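Local coordinates for single-stranded DNA-binding protein 1 (Streptomyces coelicolor, PDB 4DAM), which binds single-stranded DNA as a homotetramer through its OB-fold domain, the part of the longer protein present here, and probably takes part in chromosome segregation during sporulation, at the interface of chains A and B and the interface of chains A and C. Numbering follows the deposited sequence. Chains: chain A/B/C, Single-stranded DNA-binding protein 1.

Contact 1: the interface of chains A and B. Residues chain A 119-120, 122-123; chain B 72-73, 76.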
loop_
_atom_site.group_PDB
_atom_site.type_symbol
_atom_site.label_atom_id
_atom_site.label_comp_id
_atom_site.label_asym_id
_atom_site.label_seq_id
_atom_site.Cartn_x
_atom_site.Cartn_y
_atom_site.Cartn_z
ATOM N N LEU A 119 9.341 2.497 -16.394
ATOM C CA LEU A 119 10.160 3.528 -17.052
ATOM C C LEU A 119 11.362 3.974 -16.231
ATOM O O LEU A 119 12.238 4.670 -16.756
ATOM C CB LEU A 119 9.288 4.731 -17.405
ATOM C CG LEU A 119 8.168 4.506 -18.434
ATOM C CD1 LEU A 119 7.093 5.585 -18.417
ATOM C CD2 LEU A 119 8.758 4.277 -19.830
ATOM N N ALA A 120 11.442 3.580 -14.962
ATOM C CA ALA A 120 12.605 3.923 -14.141
ATOM C C ALA A 120 13.860 3.143 -14.527
ATOM O O ALA A 120 14.968 3.578 -14.230
ATOM C CB ALA A 120 12.319 3.700 -12.659
ATOM N N GLY A 122 13.939 1.157 -17.646
ATOM C CA GLY A 122 13.977 0.990 -19.095
ATOM C C GLY A 122 13.162 1.963 -19.946
ATOM O O GLY A 122 12.207 2.568 -19.467
ATOM N N THR A 123 13.519 2.102 -21.226
ATOM C CA THR A 123 12.730 2.915 -22.167
ATOM C C THR A 123 11.338 2.292 -22.407
ATOM O O THR A 123 11.070 1.142 -22.032
ATOM C CB THR A 123 13.454 3.133 -23.540
ATOM O OG1 THR A 123 14.658 2.351 -23.614
ATOM C CG2 THR A 123 13.817 4.609 -23.717
ATOM N N GLN B 72 16.802 8.653 -14.319
ATOM C CA GLN B 72 16.402 7.933 -15.521
ATOM C C GLN B 72 14.879 7.889 -15.685
ATOM O O GLN B 72 14.375 7.935 -16.807
ATOM C CB GLN B 72 16.995 6.520 -15.570
ATOM C CG GLN B 72 16.950 5.900 -16.961
ATOM C CD GLN B 72 17.812 6.616 -17.998
ATOM O OE1 GLN B 72 18.922 7.058 -17.711
ATOM N NE2 GLN B 72 17.308 6.701 -19.219
ATOM N N LEU B 73 14.145 7.806 -14.579
ATOM C CA LEU B 73 12.688 7.819 -14.658
ATOM C C LEU B 73 12.184 9.119 -15.303
ATOM O O LEU B 73 11.268 9.079 -16.105
ATOM C CB LEU B 73 12.060 7.640 -13.265
ATOM C CG LEU B 73 10.543 7.608 -13.222
ATOM C CD1 LEU B 73 9.962 6.555 -14.187
ATOM C CD2 LEU B 73 10.060 7.378 -11.785
ATOM N N ASN B 76 13.012 8.989 -19.104
ATOM C CA ASN B 76 12.155 8.034 -19.810
ATOM C C ASN B 76 10.703 8.475 -19.867
ATOM O O ASN B 76 10.085 8.402 -20.932
ATOM C CB ASN B 76 12.320 6.631 -19.238
ATOM C CG ASN B 76 13.721 6.055 -19.499
ATOM O OD1 ASN B 76 14.451 6.561 -20.325
ATOM N ND2 ASN B 76 14.091 5.006 -18.809
#
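B:Leu73 forms the apolar centre, lying against the backbone and methyl of A:Ala120 and the CB of A:Leu119. Its branch methyl CD1 comes within 3.7 Å of A:Ala120 CA and 3.8 Å of A:Leu119 CB. The leucine holds CG opposite its own backbone N (chi1 -179°), which sends the branch out from the helix towards the chain A segment. A small side chain suits A:Ala120, because the segment can then press its backbone closely against the helix. The CB of B:Asn76 extends this apolar strip along A:Leu119.

Further out, the B:Asn76 amide turns to polar work. Its ND2 donates to the carbonyl O of A:Leu119 at 2.8 Å, with an angle of 154° at the hydrogen. The acceptor lies near the amide plane, although the donor is tilted somewhat from the plane of the carbonyl. A:Gly122 O also lies near ND2, but the amide hydrogens are not directed at it, and it is not hydrogen-bonded. On the same helix, B:Gln72 NE2 donates to B:Asn76 OD1 at 3.1 Å from above the carbonyl plane; this may help steady the asparagine amide, though it misses the lone pairs. An asparagine fits here because one end donates to chain A while the other accepts from B:Gln72, one helical turn earlier. A:Thr123, at the rim, is poorly ordered.

The helical side is B 71-80, which links two strands of the OB fold; the chain A residues follow strand 114-117, near the end of the modelled chain.

Contact 2: the interface of chains A and C. Residues chain A 93, 95, 106, 108; chain C 63-65, 95, 107-108.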
loop_
_atom_site.group_PDB
_atom_site.type_symbol
_atom_site.label_atom_id
_atom_site.label_comp_id
_atom_site.label_asym_id
_atom_site.label_seq_id
_atom_site.Cartn_x
_atom_site.Cartn_y
_atom_site.Cartn_z
ATOM N N LEU A 93 -3.188 -9.266 -3.104
ATOM C CA LEU A 93 -2.290 -10.291 -2.579
ATOM C C LEU A 93 -3.076 -11.481 -2.050
ATOM O O LEU A 93 -4.004 -11.302 -1.255
ATOM C CB LEU A 93 -1.449 -9.708 -1.445
ATOM C CG LEU A 93 -0.459 -10.628 -0.712
ATOM C CD1 LEU A 93 0.665 -11.086 -1.636
ATOM C CD2 LEU A 93 0.096 -9.994 0.558
ATOM N N VAL A 95 -2.059 -15.066 -0.159
ATOM C CA VAL A 95 -1.060 -15.935 0.474
ATOM C C VAL A 95 -1.667 -17.321 0.505
ATOM O O VAL A 95 -2.765 -17.504 1.015
ATOM C CB VAL A 95 -0.734 -15.516 1.940
ATOM C CG1 VAL A 95 0.201 -16.522 2.644
ATOM C CG2 VAL A 95 -0.192 -14.094 1.971
ATOM N N THR A 106 4.333 -22.291 1.924
ATOM C CA THR A 106 3.579 -21.049 1.728
ATOM C C THR A 106 4.191 -20.263 0.602
ATOM O O THR A 106 5.419 -20.226 0.463
ATOM C CB THR A 106 3.625 -20.223 3.023
ATOM O OG1 THR A 106 3.049 -21.008 4.086
ATOM C CG2 THR A 106 2.897 -18.820 2.897
ATOM N N ALA A 108 3.145 -16.696 -2.367
ATOM C CA ALA A 108 2.380 -15.470 -2.560
ATOM C C ALA A 108 1.988 -15.251 -4.032
ATOM O O ALA A 108 2.836 -15.271 -4.945
ATOM C CB ALA A 108 3.199 -14.319 -2.027
ATOM N N ASN C 63 -5.997 -14.685 4.225
ATOM C CA ASN C 63 -4.553 -14.579 4.189
ATOM C C ASN C 63 -4.034 -14.708 5.613
ATOM O O ASN C 63 -4.494 -13.956 6.499
ATOM C CB ASN C 63 -4.117 -13.216 3.663
ATOM C CG ASN C 63 -4.151 -13.085 2.143
ATOM O OD1 ASN C 63 -4.165 -11.933 1.581
ATOM N ND2 ASN C 63 -4.117 -14.205 1.466
ATOM N N PHE C 64 -3.100 -15.626 5.842
ATOM C CA PHE C 64 -2.406 -15.739 7.106
ATOM C C PHE C 64 -0.973 -15.219 6.981
ATOM O O PHE C 64 -0.232 -15.542 6.029
ATOM C CB PHE C 64 -2.354 -17.178 7.593
ATOM C CG PHE C 64 -3.673 -17.738 7.978
ATOM C CD1 PHE C 64 -4.207 -17.466 9.241
ATOM C CD2 PHE C 64 -4.381 -18.550 7.107
ATOM C CE1 PHE C 64 -5.431 -17.993 9.617
ATOM C CE2 PHE C 64 -5.603 -19.083 7.494
ATOM C CZ PHE C 64 -6.123 -18.789 8.740
ATOM N N PHE C 65 -0.607 -14.383 7.937
ATOM C CA PHE C 65 0.721 -13.818 8.019
ATOM C C PHE C 65 1.310 -14.104 9.388
ATOM O O PHE C 65 0.580 -14.150 10.381
ATOM C CB PHE C 65 0.683 -12.298 7.864
ATOM C CG PHE C 65 0.095 -11.817 6.591
ATOM C CD1 PHE C 65 -1.249 -11.500 6.488
ATOM C CD2 PHE C 65 0.898 -11.651 5.473
ATOM C CE1 PHE C 65 -1.792 -11.031 5.314
ATOM C CE2 PHE C 65 0.358 -11.177 4.303
ATOM C CZ PHE C 65 -0.985 -10.897 4.201
ATOM N N VAL C 95 8.211 -12.627 1.913
ATOM C CA VAL C 95 7.789 -13.946 1.502
ATOM C C VAL C 95 9.042 -14.817 1.570
ATOM O O VAL C 95 9.992 -14.618 0.810
ATOM C CB VAL C 95 7.145 -13.909 0.094
ATOM C CG1 VAL C 95 6.670 -15.299 -0.313
ATOM C CG2 VAL C 95 6.015 -12.864 0.034
ATOM N N SER C 107 7.248 -18.994 4.912
ATOM C CA SER C 107 6.370 -18.049 5.624
ATOM C C SER C 107 6.000 -16.857 4.768
ATOM O O SER C 107 6.700 -16.580 3.807
ATOM C CB SER C 107 7.040 -17.563 6.910
ATOM O OG SER C 107 6.051 -17.314 7.906
ATOM N N ALA C 108 4.848 -16.235 5.054
ATOM C CA ALA C 108 4.586 -14.864 4.609
ATOM C C ALA C 108 4.588 -14.039 5.856
ATOM O O ALA C 108 3.696 -14.190 6.702
ATOM C CB ALA C 108 3.271 -14.705 3.882
HETATM O O HOH W 1 -3.131 -17.772 3.818
#
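Beta strands of two OB folds pack together here: A:Val95 of strand 86-100, with residues of strand 103-112, meets strands 57-70, 86-96 and 107-112 of chain C. A:Val95 is central. Its CG1 points opposite the backbone N (chi1 174°) and reaches C:Ala108 CB at 3.8 Å, also nearing C:Phe64 O, while CG2 turns to C:Phe65 CE2 at 3.8 Å. A beta-branched residue suits this place, for it adapts to a strand and sends methyls to separate partners. A:Leu93 CD2 meets the ring of C:Phe65 at its edge, in the ring plane, 3.9 Å from CZ. Alanine methyls keep the sheets close: A:Ala108 CB lies against C:Val95 CG2, echoing the valine-alanine pair described above with the chains exchanged. A:Thr106 turns its methyl CG2, rather than its hydroxyl, to the backbone of C:Ser107 and C:Ala108.

The amide of C:Asn63 faces the chain A backbone. As modelled, OD1 clashes with A:Leu93 O at 2.9 Å and ND2 faces A:Val95 N at 2.8 Å, two acceptors and two donors. The amide is therefore probably built turned over; exchanging its ends would let it donate to the leucine carbonyl and accept from the valine N-H. Beside it, a water joins A:Val95 O, at 2.8 Å, to the N-H of C:Phe64. Together, the apolar contacts and polar backbone contacts help join two subunits of the homotetramer.

Contact 3: the interface of chains A and C. Residues chain A 18-21, 63, 65, 93; chain C 16, 93.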
loop_
_atom_site.group_PDB
_atom_site.type_symbol
_atom_site.label_atom_id
_atom_site.label_comp_id
_atom_site.label_asym_id
_atom_site.label_seq_id
_atom_site.Cartn_x
_atom_site.Cartn_y
_atom_site.Cartn_z
ATOM N N ILE A 18 -1.440 -4.673 -3.040
ATOM C CA ILE A 18 0.006 -4.570 -3.043
ATOM C C ILE A 18 0.440 -3.917 -4.340
ATOM O O ILE A 18 -0.205 -4.092 -5.376
ATOM C CB ILE A 18 0.622 -5.985 -2.911
ATOM C CG1 ILE A 18 2.133 -6.013 -2.920
ATOM C CG2 ILE A 18 0.209 -6.879 -4.051
ATOM C CD1 ILE A 18 2.610 -7.450 -2.738
ATOM N N CYS A 19 1.520 -3.156 -4.261
ATOM C CA CYS A 19 2.192 -2.671 -5.459
ATOM C C CYS A 19 3.623 -3.176 -5.368
ATOM O O CYS A 19 4.305 -2.969 -4.350
ATOM C CB CYS A 19 2.146 -1.160 -5.521
ATOM S SG CYS A 19 3.142 -0.604 -6.926
ATOM N N ALA A 20 4.037 -3.914 -6.390
ATOM C CA ALA A 20 5.324 -4.640 -6.406
ATOM C C ALA A 20 6.081 -4.180 -7.649
ATOM O O ALA A 20 5.521 -4.124 -8.744
ATOM C CB ALA A 20 5.092 -6.155 -6.438
ATOM N N VAL A 21 7.320 -3.774 -7.449
ATOM C CA VAL A 21 8.181 -3.312 -8.532
ATOM C C VAL A 21 9.321 -4.298 -8.628
ATOM O O VAL A 21 10.110 -4.447 -7.692
ATOM C CB VAL A 21 8.682 -1.900 -8.229
ATOM C CG1 VAL A 21 9.553 -1.383 -9.381
ATOM C CG2 VAL A 21 7.492 -0.977 -7.980
ATOM N N ASN A 63 11.643 -11.146 -2.722
ATOM C CA ASN A 63 10.296 -11.687 -2.688
ATOM C C ASN A 63 9.946 -12.217 -4.080
ATOM O O ASN A 63 10.026 -11.474 -5.076
ATOM C CB ASN A 63 9.250 -10.614 -2.333
ATOM C CG ASN A 63 9.180 -10.257 -0.841
ATOM O OD1 ASN A 63 8.683 -9.171 -0.454
ATOM N ND2 ASN A 63 9.646 -11.143 -0.006
ATOM N N PHE A 65 6.718 -13.663 -6.330
ATOM C CA PHE A 65 5.274 -13.744 -6.462
ATOM C C PHE A 65 4.902 -14.411 -7.765
ATOM O O PHE A 65 5.596 -14.275 -8.773
ATOM C CB PHE A 65 4.639 -12.362 -6.482
ATOM C CG PHE A 65 4.933 -11.514 -5.288
ATOM C CD1 PHE A 65 6.008 -10.639 -5.281
ATOM C CD2 PHE A 65 4.110 -11.572 -4.176
ATOM C CE1 PHE A 65 6.273 -9.849 -4.189
ATOM C CE2 PHE A 65 4.374 -10.790 -3.077
ATOM C CZ PHE A 65 5.465 -9.927 -3.076
ATOM N N LEU A 93 -3.188 -9.266 -3.104
ATOM C CA LEU A 93 -2.290 -10.291 -2.579
ATOM C C LEU A 93 -3.076 -11.481 -2.050
ATOM O O LEU A 93 -4.004 -11.302 -1.255
ATOM C CB LEU A 93 -1.449 -9.708 -1.445
ATOM C CG LEU A 93 -0.459 -10.628 -0.712
ATOM C CD1 LEU A 93 0.665 -11.086 -1.636
ATOM C CD2 LEU A 93 0.096 -9.994 0.558
ATOM N N ILE C 16 8.426 -3.937 -0.066
ATOM C CA ILE C 16 6.995 -4.021 -0.323
ATOM C C ILE C 16 6.291 -3.750 0.993
ATOM O O ILE C 16 6.386 -4.544 1.918
ATOM C CB ILE C 16 6.514 -5.408 -0.794
ATOM C CG1 ILE C 16 7.057 -5.782 -2.161
ATOM C CG2 ILE C 16 4.996 -5.456 -0.826
ATOM C CD1 ILE C 16 6.656 -4.820 -3.233
ATOM N N LEU C 93 6.466 -6.580 3.884
ATOM C CA LEU C 93 6.140 -7.960 3.525
ATOM C C LEU C 93 7.390 -8.728 3.136
ATOM O O LEU C 93 8.168 -8.261 2.304
ATOM C CB LEU C 93 5.149 -7.969 2.374
ATOM C CG LEU C 93 4.716 -9.341 1.871
ATOM C CD1 LEU C 93 3.989 -10.095 2.978
ATOM C CD2 LEU C 93 3.870 -9.223 0.621
#
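The carbonyl O of C:Leu93 faces the side-chain amide of A:Asn63, in the two-fold twin of the amide contact on the other chain. As modelled its partner is A:Asn63 OD1 at 2.9 Å, which would set two acceptors against each other. This end of the amide is doubtful, and with its ends exchanged the asparagine could donate to the carbonyl.

Behind this polar pair lies the apolar join around the symmetry axis. A:Leu93 and C:Leu93 reach towards each other tip to tip, CD2 to CD2 at 3.9 Å. In C:Leu93, CG stands opposite the backbone N (chi1 179°), which carries the same CD2 towards A:Ile18 CD1 and A:Phe65 CE2, each 4.0 Å away. Branched leucine suits such a junction, since one methyl can touch several apolar groups.

C:Ile16, an engineered residue that is threonine in nature, lies over strand 17-24 of chain A. Its side chain crosses that of A:Ile18 at about a right angle, bringing CG2 to 3.6 Å from A:Ile18 CG1. At the far end of the same side chain, the terminal methyl CD1 of C:Ile16 sits 3.4 Å from A:Ala20 CA.

Contact 4: the interface of chains A and C. Residues chain A 103-105; chain C 105-106.
This is a small polar interface at the edge of the A-C pair, where A:Gln103 and A:Arg105 meet C:Arg105 and C:Thr106; it adds a direct hydrogen bond and a water bridge to the subunit join of the homotetramer. A:Gln103 OE1 is shared by two arginines. A:Arg105 NE, two residues along the same strand, donates to it at 2.9 Å in the carbonyl plane and on a lone pair, with 164° at the hydrogen. C:Arg105 NH1 donates from across the interface at 3.0 Å, its approach tilted from that plane. Glutamine is well suited here, since its neutral carbonyl can accept from both guanidinium groups, and the internal bond helps hold its carbonyl in place for the partner chain.

C:Arg105 gets there by bending at chi3 (-77°), which brings NH1 round to the glutamine. The two guanidinium planes stand steeply to each other, and NH1 comes within 3.3 Å of A:Arg105 NE; the shared carbonyl probably offsets part of the unfavourable charge between them. The methyl CG2 of C:Thr106 covers a face of its neighbour's guanidinium towards the rim. The threonine hydroxyl OG1 turns to a water at 2.8 Å, and that water also contacts A:Ser104 O at 2.8 Å, bridging the chains.

On chain A these residues begin strand 103-112, just past the turn from strand 86-100, whereas the chain C residues lie in the loop leading into strand 107-112.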
loop_
_atom_site.group_PDB
_atom_site.type_symbol
_atom_site.label_atom_id
_atom_site.label_comp_id
_atom_site.label_asym_id
_atom_site.label_seq_id
_atom_site.Cartn_x
_atom_site.Cartn_y
_atom_site.Cartn_z
ATOM N N GLN A 103 5.966 -31.476 0.465
ATOM C CA GLN A 103 6.075 -30.599 1.639
ATOM C C GLN A 103 5.055 -29.462 1.586
ATOM O O GLN A 103 4.866 -28.876 0.547
ATOM C CB GLN A 103 7.478 -29.958 1.658
ATOM C CG GLN A 103 7.734 -29.016 2.772
ATOM C CD GLN A 103 9.181 -28.680 2.839
ATOM O OE1 GLN A 103 9.649 -27.902 2.020
ATOM N NE2 GLN A 103 9.912 -29.288 3.783
ATOM N N SER A 104 4.460 -29.106 2.722
ATOM C CA SER A 104 3.525 -27.986 2.746
ATOM C C SER A 104 4.344 -26.723 2.761
ATOM O O SER A 104 5.262 -26.583 3.577
ATOM C CB SER A 104 2.612 -28.025 3.974
ATOM O OG SER A 104 1.758 -26.897 3.978
ATOM N N ARG A 105 4.014 -25.806 1.855
ATOM C CA ARG A 105 4.842 -24.637 1.582
ATOM C C ARG A 105 3.963 -23.421 1.352
ATOM O O ARG A 105 2.997 -23.502 0.616
ATOM C CB ARG A 105 5.696 -24.800 0.340
ATOM C CG ARG A 105 6.839 -25.785 0.514
ATOM C CD ARG A 105 7.484 -26.197 -0.771
ATOM N NE ARG A 105 8.640 -27.064 -0.557
ATOM C CZ ARG A 105 9.466 -27.445 -1.520
ATOM N NH1 ARG A 105 9.304 -27.009 -2.769
ATOM N NH2 ARG A 105 10.470 -28.269 -1.230
ATOM N N ARG C 105 9.813 -24.104 6.891
ATOM C CA ARG C 105 10.905 -23.340 6.262
ATOM C C ARG C 105 10.383 -22.209 5.352
ATOM O O ARG C 105 11.156 -21.415 4.830
ATOM C CB ARG C 105 11.828 -24.311 5.480
ATOM C CG ARG C 105 11.099 -25.223 4.491
ATOM C CD ARG C 105 12.143 -25.904 3.575
ATOM N NE ARG C 105 12.560 -24.897 2.598
ATOM C CZ ARG C 105 11.871 -24.577 1.500
ATOM N NH1 ARG C 105 10.742 -25.212 1.188
ATOM N NH2 ARG C 105 12.327 -23.619 0.699
ATOM N N THR C 106 9.063 -22.177 5.156
ATOM C CA THR C 106 8.390 -21.082 4.446
ATOM C C THR C 106 7.403 -20.271 5.280
ATOM O O THR C 106 6.819 -20.771 6.250
ATOM C CB THR C 106 7.648 -21.574 3.182
ATOM O OG1 THR C 106 6.544 -22.428 3.545
ATOM C CG2 THR C 106 8.631 -22.302 2.234
HETATM O O HOH W 2 7.438 -24.949 4.283
#

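Contacts 2, 3 and 4 run along one A-C interface: the C-alpha centres of contacts 2 and 3 are about 11 Å apart, as are those of contacts 2 and 4, while contacts 3 and 4 stand about 20 Å apart. A:Leu93 belongs to both contacts 2 and 3, and strand 103-112 of chain A continues from contact 2 to contact 4. Contact 1 lies about 20 Å from contact 3 and 37 Å from contact 4, on a different face that binds chain B. Chain A thus uses separate surfaces for two neighbours, consistent with a homotetramer in which each subunit meets more than one other.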